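Local coordinates for protein SSD1 (Saccharomyces cerevisiae S288C, PDB 7AM1) that binds mRNA untranslated regions and represses translation as a non-enzymatic RNase II family member, and is implicated in control of the G1 phase, at residues Y565-Q577 and A634-G648. Sequence-based numbering, arbitrary orientation.
Sequences YTKLGDLALLRRQ and ARYFIAGKVDPDQYG
A two-stranded antiparallel ribbon within the RNB domain joins Leu573-Arg576 to Arg635-Ile638, with Leu574-Phe637 and Arg576-Arg635 as hydrogen-bonded pairs. Beyond the strand ends, Gly640 N donates to Asp570 O (2.8 Å) and Gln577 N to Gly648 O. On the Phe637 face, Leu574 CB packs against Phe637 CE1 (3.4 Å). Arginine suits position Arg576 because its long aliphatic chain, with CG between backbone N and carbonyl carbon (chi1 66°), crosses the Phe637 ring in a CH-pi contact through CD and still brings NH1 to Gln646 O (3.0 Å), in the guanidinium plane. Val642 CG1 lies over one guanidinium face, toward its rim. A leucine in place of Arg576 would probably leave Gln646 O without this donor and Val642 without the flat group it packs on. Tyr647 combines a ring, edge-on to the Tyr565 face (planes at 87°), with a hydroxyl that donates to Ala639 O (2.7 Å). On the other face, Arg575 sets NH1 over the centre of the Tyr636 ring, a cation-pi contact; Arg575 NE forms a salt bridge with Asp529 of helix 523-529. Helix 689-725 borders the ribbon through Asn700, bonded to Tyr636 N, and Glu697, salt-bridged to Arg635, while Gln675 of helix 668-681 accepts a hydrogen bond from Leu573 N.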
loop_
_atom_site.group_PDB
_atom_site.type_symbol
_atom_site.label_atom_id
_atom_site.label_comp_id
_atom_site.label_asym_id
_atom_site.label_seq_id
_atom_site.Cartn_x
_atom_site.Cartn_y
_atom_site.Cartn_z
ATOM N N TYR A 565 -27.308 1.492 5.444
ATOM C CA TYR A 565 -27.624 0.114 5.795
ATOM C C TYR A 565 -28.979 0.024 6.490
ATOM O O TYR A 565 -29.761 -0.897 6.225
ATOM C CB TYR A 565 -26.544 -0.489 6.689
ATOM C CG TYR A 565 -26.863 -1.927 7.012
ATOM C CD1 TYR A 565 -26.951 -2.877 5.997
ATOM C CD2 TYR A 565 -27.131 -2.331 8.313
ATOM C CE1 TYR A 565 -27.267 -4.189 6.270
ATOM C CE2 TYR A 565 -27.455 -3.653 8.597
ATOM C CZ TYR A 565 -27.523 -4.575 7.567
ATOM O OH TYR A 565 -27.840 -5.894 7.825
ATOM N N THR A 566 -29.268 0.969 7.390
ATOM C CA THR A 566 -30.547 0.965 8.091
ATOM C C THR A 566 -31.719 1.050 7.122
ATOM O O THR A 566 -32.704 0.318 7.273
ATOM C CB THR A 566 -30.602 2.111 9.100
ATOM O OG1 THR A 566 -29.720 1.820 10.188
ATOM C CG2 THR A 566 -32.024 2.288 9.628
ATOM N N LYS A 567 -31.629 1.909 6.106
ATOM C CA LYS A 567 -32.763 2.121 5.209
ATOM C C LYS A 567 -32.759 1.169 4.016
ATOM O O LYS A 567 -33.815 0.624 3.666
ATOM C CB LYS A 567 -32.774 3.575 4.721
ATOM N N LEU A 568 -31.604 0.965 3.369
ATOM C CA LEU A 568 -31.531 0.114 2.187
ATOM C C LEU A 568 -31.151 -1.328 2.501
ATOM O O LEU A 568 -31.325 -2.198 1.642
ATOM C CB LEU A 568 -30.519 0.647 1.171
ATOM C CG LEU A 568 -30.817 1.975 0.480
ATOM C CD1 LEU A 568 -29.831 2.170 -0.672
ATOM C CD2 LEU A 568 -32.256 2.032 -0.008
ATOM N N GLY A 569 -30.620 -1.593 3.685
ATOM C CA GLY A 569 -30.338 -2.960 4.084
ATOM C C GLY A 569 -29.422 -3.681 3.111
ATOM O O GLY A 569 -28.314 -3.224 2.816
ATOM N N ASP A 570 -29.911 -4.803 2.572
ATOM C CA ASP A 570 -29.069 -5.745 1.844
ATOM C C ASP A 570 -28.407 -5.157 0.603
ATOM O O ASP A 570 -27.425 -5.731 0.117
ATOM C CB ASP A 570 -29.901 -6.966 1.435
ATOM C CG ASP A 570 -30.166 -7.908 2.589
ATOM O OD1 ASP A 570 -29.656 -7.652 3.697
ATOM O OD2 ASP A 570 -30.868 -8.919 2.380
ATOM N N LEU A 571 -28.893 -4.034 0.083
ATOM C CA LEU A 571 -28.302 -3.440 -1.111
ATOM C C LEU A 571 -27.222 -2.400 -0.804
ATOM O O LEU A 571 -26.595 -1.889 -1.741
ATOM C CB LEU A 571 -29.397 -2.810 -1.983
ATOM C CG LEU A 571 -30.451 -3.763 -2.556
ATOM C CD1 LEU A 571 -31.391 -3.003 -3.492
ATOM C CD2 LEU A 571 -29.830 -4.952 -3.275
ATOM N N ALA A 572 -26.962 -2.102 0.470
ATOM C CA ALA A 572 -25.980 -1.082 0.816
ATOM C C ALA A 572 -24.580 -1.488 0.365
ATOM O O ALA A 572 -24.150 -2.628 0.556
ATOM C CB ALA A 572 -25.980 -0.836 2.328
ATOM N N LEU A 573 -23.864 -0.538 -0.237
ATOM C CA LEU A 573 -22.450 -0.715 -0.557
ATOM C C LEU A 573 -21.654 -0.243 0.653
ATOM O O LEU A 573 -21.667 0.945 0.990
ATOM C CB LEU A 573 -22.053 0.054 -1.813
ATOM C CG LEU A 573 -20.614 -0.185 -2.303
ATOM C CD1 LEU A 573 -20.424 0.439 -3.675
ATOM C CD2 LEU A 573 -19.541 0.341 -1.350
ATOM N N LEU A 574 -21.000 -1.177 1.324
ATOM C CA LEU A 574 -20.263 -0.931 2.549
ATOM C C LEU A 574 -18.791 -1.266 2.326
ATOM O O LEU A 574 -18.380 -1.676 1.238
ATOM C CB LEU A 574 -20.867 -1.756 3.687
ATOM C CG LEU A 574 -22.343 -1.456 3.978
ATOM C CD1 LEU A 574 -22.897 -2.418 5.021
ATOM C CD2 LEU A 574 -22.518 -0.020 4.434
ATOM N N ARG A 575 -17.991 -1.100 3.375
ATOM C CA ARG A 575 -16.560 -1.366 3.300
ATOM C C ARG A 575 -16.125 -1.982 4.616
ATOM O O ARG A 575 -16.393 -1.421 5.682
ATOM C CB ARG A 575 -15.774 -0.087 3.009
ATOM C CG ARG A 575 -14.279 -0.294 2.817
ATOM C CD ARG A 575 -13.671 0.926 2.155
ATOM N NE ARG A 575 -12.237 0.799 1.931
ATOM C CZ ARG A 575 -11.686 0.161 0.902
ATOM N NH1 ARG A 575 -12.438 -0.448 -0.008
ATOM N NH2 ARG A 575 -10.367 0.122 0.794
ATOM N N ARG A 576 -15.506 -3.152 4.548
ATOM C CA ARG A 576 -15.058 -3.838 5.745
ATOM C C ARG A 576 -13.566 -4.120 5.653
ATOM O O ARG A 576 -12.939 -3.959 4.606
ATOM C CB ARG A 576 -15.834 -5.138 5.969
ATOM C CG ARG A 576 -15.617 -6.220 4.922
ATOM C CD ARG A 576 -16.437 -7.421 5.319
ATOM N NE ARG A 576 -16.185 -8.589 4.488
ATOM C CZ ARG A 576 -16.345 -9.841 4.902
ATOM N NH1 ARG A 576 -16.730 -10.089 6.148
ATOM N NH2 ARG A 576 -16.108 -10.847 4.070
ATOM N N GLN A 577 -13.007 -4.548 6.778
ATOM C CA GLN A 577 -11.584 -4.854 6.863
ATOM C C GLN A 577 -11.429 -5.916 7.935
ATOM O O GLN A 577 -11.759 -5.674 9.101
ATOM C CB GLN A 577 -10.773 -3.603 7.190
ATOM C CG GLN A 577 -9.306 -3.692 6.812
ATOM C CD GLN A 577 -8.442 -4.244 7.923
ATOM O OE1 GLN A 577 -8.754 -4.089 9.105
ATOM N NE2 GLN A 577 -7.330 -4.866 7.550
ATOM N N ALA A 634 -8.710 -3.237 3.105
ATOM C CA ALA A 634 -10.159 -3.246 3.236
ATOM C C ALA A 634 -10.816 -3.605 1.902
ATOM O O ALA A 634 -10.187 -3.571 0.838
ATOM C CB ALA A 634 -10.649 -1.881 3.725
ATOM N N ARG A 635 -12.104 -3.953 1.966
ATOM C CA ARG A 635 -12.842 -4.362 0.778
ATOM C C ARG A 635 -14.223 -3.725 0.752
ATOM O O ARG A 635 -14.947 -3.775 1.750
ATOM C CB ARG A 635 -13.024 -5.885 0.721
ATOM C CG ARG A 635 -11.755 -6.688 0.900
ATOM C CD ARG A 635 -12.020 -8.173 0.700
ATOM N NE ARG A 635 -11.815 -8.536 -0.701
ATOM C CZ ARG A 635 -12.767 -8.583 -1.630
ATOM N NH1 ARG A 635 -14.029 -8.294 -1.331
ATOM N NH2 ARG A 635 -12.451 -8.919 -2.873
ATOM N N TYR A 636 -14.600 -3.154 -0.388
ATOM C CA TYR A 636 -16.007 -2.875 -0.624
ATOM C C TYR A 636 -16.782 -4.188 -0.716
ATOM O O TYR A 636 -16.259 -5.212 -1.168
ATOM C CB TYR A 636 -16.213 -2.080 -1.911
ATOM C CG TYR A 636 -15.500 -0.749 -1.961
ATOM C CD1 TYR A 636 -15.833 0.283 -1.090
ATOM C CD2 TYR A 636 -14.521 -0.514 -2.909
ATOM C CE1 TYR A 636 -15.188 1.506 -1.150
ATOM C CE2 TYR A 636 -13.874 0.691 -2.981
ATOM C CZ TYR A 636 -14.202 1.701 -2.102
ATOM O OH TYR A 636 -13.545 2.906 -2.185
ATOM N N PHE A 637 -18.044 -4.147 -0.293
ATOM C CA PHE A 637 -18.913 -5.314 -0.349
ATOM C C PHE A 637 -20.363 -4.853 -0.282
ATOM O O PHE A 637 -20.657 -3.732 0.138
ATOM C CB PHE A 637 -18.620 -6.299 0.786
ATOM C CG PHE A 637 -19.080 -5.822 2.138
ATOM C CD1 PHE A 637 -18.342 -4.886 2.848
ATOM C CD2 PHE A 637 -20.258 -6.299 2.692
ATOM C CE1 PHE A 637 -18.765 -4.445 4.095
ATOM C CE2 PHE A 637 -20.685 -5.865 3.934
ATOM C CZ PHE A 637 -19.940 -4.937 4.635
ATOM N N ILE A 638 -21.265 -5.735 -0.706
ATOM C CA ILE A 638 -22.700 -5.482 -0.643
ATOM C C ILE A 638 -23.253 -6.176 0.593
ATOM O O ILE A 638 -23.042 -7.381 0.788
ATOM C CB ILE A 638 -23.407 -5.966 -1.920
ATOM C CG1 ILE A 638 -22.754 -5.333 -3.154
ATOM C CG2 ILE A 638 -24.904 -5.664 -1.863
ATOM C CD1 ILE A 638 -22.674 -3.814 -3.112
ATOM N N ALA A 639 -23.985 -5.419 1.415
ATOM C CA ALA A 639 -24.329 -5.876 2.757
ATOM C C ALA A 639 -25.008 -7.236 2.738
ATOM O O ALA A 639 -24.742 -8.080 3.602
ATOM C CB ALA A 639 -25.223 -4.843 3.451
ATOM N N GLY A 640 -25.898 -7.466 1.774
ATOM C CA GLY A 640 -26.639 -8.712 1.720
ATOM C C GLY A 640 -25.800 -9.929 1.401
ATOM O O GLY A 640 -26.276 -11.054 1.587
ATOM N N LYS A 641 -24.567 -9.740 0.955
ATOM C CA LYS A 641 -23.698 -10.862 0.634
ATOM C C LYS A 641 -22.833 -11.296 1.811
ATOM O O LYS A 641 -22.110 -12.288 1.692
ATOM C CB LYS A 641 -22.795 -10.493 -0.546
ATOM C CG LYS A 641 -23.546 -10.100 -1.805
ATOM C CD LYS A 641 -24.467 -11.226 -2.252
ATOM C CE LYS A 641 -24.448 -11.422 -3.761
ATOM N NZ LYS A 641 -24.348 -12.870 -4.113
ATOM N N VAL A 642 -22.915 -10.600 2.945
ATOM C CA VAL A 642 -22.034 -10.829 4.083
ATOM C C VAL A 642 -22.877 -10.904 5.348
ATOM O O VAL A 642 -23.901 -10.228 5.478
ATOM C CB VAL A 642 -20.964 -9.716 4.200
ATOM C CG1 VAL A 642 -20.210 -9.799 5.526
ATOM C CG2 VAL A 642 -19.988 -9.795 3.033
ATOM N N ASP A 643 -22.440 -11.738 6.282
ATOM C CA ASP A 643 -23.126 -11.846 7.561
ATOM C C ASP A 643 -23.023 -10.519 8.311
ATOM O O ASP A 643 -21.921 -9.967 8.431
ATOM C CB ASP A 643 -22.524 -12.980 8.392
ATOM C CG ASP A 643 -23.275 -13.216 9.689
ATOM O OD1 ASP A 643 -23.409 -12.266 10.486
ATOM O OD2 ASP A 643 -23.747 -14.352 9.909
ATOM N N PRO A 644 -24.132 -9.970 8.819
ATOM C CA PRO A 644 -24.055 -8.665 9.498
ATOM C C PRO A 644 -23.157 -8.667 10.727
ATOM O O PRO A 644 -22.849 -7.586 11.244
ATOM C CB PRO A 644 -25.514 -8.376 9.883
ATOM C CG PRO A 644 -26.321 -9.172 8.933
ATOM C CD PRO A 644 -25.527 -10.417 8.653
ATOM N N ASP A 645 -22.716 -9.830 11.198
ATOM C CA ASP A 645 -21.748 -9.889 12.282
ATOM C C ASP A 645 -20.320 -9.661 11.802
ATOM O O ASP A 645 -19.410 -9.586 12.636
ATOM C CB ASP A 645 -21.830 -11.248 12.981
ATOM C CG ASP A 645 -23.049 -11.378 13.876
ATOM O OD1 ASP A 645 -23.624 -10.342 14.267
ATOM O OD2 ASP A 645 -23.440 -12.525 14.178
ATOM N N GLN A 646 -20.107 -9.531 10.490
ATOM C CA GLN A 646 -18.768 -9.414 9.923
ATOM C C GLN A 646 -18.637 -8.173 9.046
ATOM O O GLN A 646 -17.863 -8.163 8.083
ATOM C CB GLN A 646 -18.412 -10.671 9.131
ATOM C CG GLN A 646 -18.418 -11.942 9.968
ATOM C CD GLN A 646 -17.416 -11.894 11.108
ATOM O OE1 GLN A 646 -16.379 -11.234 11.013
ATOM N NE2 GLN A 646 -17.724 -12.591 12.196
ATOM N N TYR A 647 -19.377 -7.117 9.376
ATOM C CA TYR A 647 -19.271 -5.837 8.691
ATOM C C TYR A 647 -18.135 -4.972 9.224
ATOM O O TYR A 647 -17.887 -3.893 8.675
ATOM C CB TYR A 647 -20.583 -5.058 8.823
ATOM C CG TYR A 647 -21.777 -5.595 8.057
ATOM C CD1 TYR A 647 -21.661 -6.645 7.147
ATOM C CD2 TYR A 647 -23.030 -5.032 8.249
ATOM C CE1 TYR A 647 -22.770 -7.108 6.455
ATOM C CE2 TYR A 647 -24.130 -5.486 7.573
ATOM C CZ TYR A 647 -24.006 -6.519 6.677
ATOM O OH TYR A 647 -25.133 -6.947 6.014
ATOM N N GLY A 648 -17.440 -5.417 10.268
ATOM C CA GLY A 648 -16.513 -4.548 10.959
ATOM C C GLY A 648 -15.296 -4.189 10.126
ATOM O O GLY A 648 -14.863 -4.928 9.241
HETATM O O HOH W 1 -28.140 -7.705 5.821
HETATM O O HOH W 2 -8.897 -1.803 -0.893
HETATM O O HOH W 3 -18.859 -2.132 6.847
#